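Local coordinates for iron-sulfur cluster assembly scaffold protein NifU (Fervidobacterium islandicum, PDB 6A6F) that probably serves as a SufU-type scaffold or sulfur-transfer protein in the assembly of iron-sulfur clusters by the SUF system, at residues 60-65 against 118-123. Numbering follows the deposited sequence.
With ZN (zinc ion), chain G.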
loop_
_atom_site.group_PDB
_atom_site.type_symbol
_atom_site.label_atom_id
_atom_site.label_comp_id
_atom_site.label_asym_id
_atom_site.label_seq_id
_atom_site.Cartn_x
_atom_site.Cartn_y
_atom_site.Cartn_z
ATOM N N HIS A 60 -5.318 1.407 4.967
ATOM C CA HIS A 60 -4.313 1.357 3.945
ATOM C C HIS A 60 -4.939 1.695 2.633
ATOM O O HIS A 60 -6.160 1.745 2.482
ATOM C CB HIS A 60 -3.631 -0.014 3.904
ATOM C CG HIS A 60 -4.493 -1.092 3.337
ATOM N ND1 HIS A 60 -5.509 -1.676 4.060
ATOM C CD2 HIS A 60 -4.537 -1.654 2.102
ATOM C CE1 HIS A 60 -6.116 -2.575 3.313
ATOM N NE2 HIS A 60 -5.552 -2.583 2.116
ATOM N N GLY A 61 -4.079 1.907 1.659
ATOM C CA GLY A 61 -4.521 2.290 0.337
ATOM C C GLY A 61 -3.359 2.349 -0.645
ATOM O O GLY A 61 -2.258 1.892 -0.370
ATOM N N CYS A 62 -3.609 2.950 -1.799
ATOM C CA CYS A 62 -2.563 3.157 -2.771
ATOM C C CYS A 62 -1.361 4.027 -2.250
ATOM O O CYS A 62 -1.397 4.643 -1.151
ATOM C CB CYS A 62 -3.182 3.754 -4.024
ATOM S SG CYS A 62 -3.613 5.504 -4.009
ATOM N N ALA A 63 -0.311 4.080 -3.046
ATOM C CA ALA A 63 0.844 4.857 -2.707
ATOM C C ALA A 63 0.591 6.368 -2.621
ATOM O O ALA A 63 1.222 7.054 -1.808
ATOM C CB ALA A 63 1.982 4.549 -3.690
ATOM N N ILE A 64 -0.300 6.878 -3.442
ATOM C CA ILE A 64 -0.623 8.271 -3.464
ATOM C C ILE A 64 -1.425 8.668 -2.216
ATOM O O ILE A 64 -1.083 9.695 -1.581
ATOM C CB ILE A 64 -1.377 8.658 -4.745
ATOM C CG1 ILE A 64 -0.459 8.553 -5.973
ATOM C CG2 ILE A 64 -1.904 10.075 -4.645
ATOM C CD1 ILE A 64 -1.206 8.773 -7.286
ATOM N N SER A 65 -2.460 7.885 -1.862
ATOM C CA SER A 65 -3.226 8.144 -0.639
ATOM C C SER A 65 -2.376 8.006 0.644
ATOM O O SER A 65 -2.507 8.836 1.535
ATOM C CB SER A 65 -4.494 7.261 -0.510
ATOM O OG SER A 65 -4.119 5.881 -0.320
ATOM N N PRO A 118 -7.212 13.024 -12.884
ATOM C CA PRO A 118 -8.456 13.179 -12.166
ATOM C C PRO A 118 -8.859 12.012 -11.257
ATOM O O PRO A 118 -9.431 12.247 -10.213
ATOM C CB PRO A 118 -9.496 13.365 -13.292
ATOM C CG PRO A 118 -8.810 12.922 -14.543
ATOM C CD PRO A 118 -7.390 13.294 -14.324
ATOM N N MET A 119 -8.602 10.772 -11.623
ATOM C CA MET A 119 -8.954 9.699 -10.688
ATOM C C MET A 119 -8.063 9.700 -9.426
ATOM O O MET A 119 -8.582 9.540 -8.301
ATOM C CB MET A 119 -8.987 8.326 -11.371
ATOM C CG MET A 119 -10.396 7.938 -11.825
ATOM S SD MET A 119 -10.451 6.259 -12.487
ATOM C CE MET A 119 -9.619 6.445 -14.075
ATOM N N ARG A 120 -6.765 9.975 -9.609
ATOM C CA ARG A 120 -5.809 9.999 -8.495
ATOM C C ARG A 120 -5.905 11.248 -7.608
ATOM O O ARG A 120 -5.413 11.258 -6.490
ATOM C CB ARG A 120 -4.381 9.796 -9.000
ATOM C CG ARG A 120 -4.217 8.647 -9.972
ATOM C CD ARG A 120 -4.903 7.354 -9.490
ATOM N NE ARG A 120 -4.308 6.832 -8.271
ATOM C CZ ARG A 120 -3.244 6.057 -8.218
ATOM N NH1 ARG A 120 -2.793 5.668 -7.045
ATOM N NH2 ARG A 120 -2.585 5.712 -9.326
ATOM N N VAL A 121 -6.546 12.286 -8.090
ATOM C CA VAL A 121 -6.828 13.438 -7.287
ATOM C C VAL A 121 -7.609 13.076 -6.033
ATOM O O VAL A 121 -7.408 13.659 -4.982
ATOM C CB VAL A 121 -7.607 14.495 -8.100
ATOM C CG1 VAL A 121 -8.189 15.574 -7.195
ATOM C CG2 VAL A 121 -6.682 15.142 -9.106
ATOM N N LYS A 122 -8.493 12.107 -6.136
ATOM C CA LYS A 122 -9.233 11.630 -4.985
ATOM C C LYS A 122 -8.389 10.904 -3.949
ATOM O O LYS A 122 -8.725 10.950 -2.785
ATOM C CB LYS A 122 -10.346 10.684 -5.430
ATOM C CG LYS A 122 -11.570 11.439 -5.923
ATOM C CD LYS A 122 -11.686 11.455 -7.436
ATOM C CE LYS A 122 -13.123 11.147 -7.846
ATOM N NZ LYS A 122 -13.424 9.829 -7.247
ATOM N N CYS A 123 -7.348 10.205 -4.405
ATOM C CA CYS A 123 -6.372 9.544 -3.569
ATOM C C CYS A 123 -5.561 10.572 -2.768
ATOM O O CYS A 123 -5.448 10.455 -1.572
ATOM C CB CYS A 123 -5.445 8.645 -4.412
ATOM S SG CYS A 123 -6.344 7.527 -5.551
HETATM ZN ZN ZN G . -5.904 5.522 -4.434
#
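R120 of segment 118-123 lays its guanidinium beside the two cysteine sulfurs that helix 118-135 and segment 60-65 bring to one zinc ion. Its side chain bends at chi2 (-47°) and chi3 (-64°), hooking the flat group out towards segment 60-65, with NE facing C123 SG. R120 NE donates a nearly straight, in-plane bond to C123 SG (3.5 Å), while R120 NH1 gives C62 SG a weak, more bent one at 3.1 Å. Both sulfurs thus lie at the edge of one guanidinium, gripped by two of its N-H groups. I64 covers one face, its CD1 lying over the centre of the group, 3.5 Å from R120 CZ. R120 NH2 hydrogen-bonds to the hydroxyl of Y6. One turn on, C123 points toward segment 60-65, and its SG binds zinc at 2.3 Å, matching C62 SG. Its CB packs against I64 CG2 (3.8 Å), and its carbonyl O receives a CH...O contact from S65 CA at 3.3 Å. C62 is also the N-cap of helix 63-76: with chi1 at 77°, SG turns back over the helix start and accepts from S65 N along an almost straight line. D39 and C37 complete the zinc site. Three cysteines and an aspartate around zinc, one sulfur from the N-cap of helix 63-76 and one from within helix 118-135, form the metal site characteristic of zinc-bound SufU proteins of the NifU-like fold.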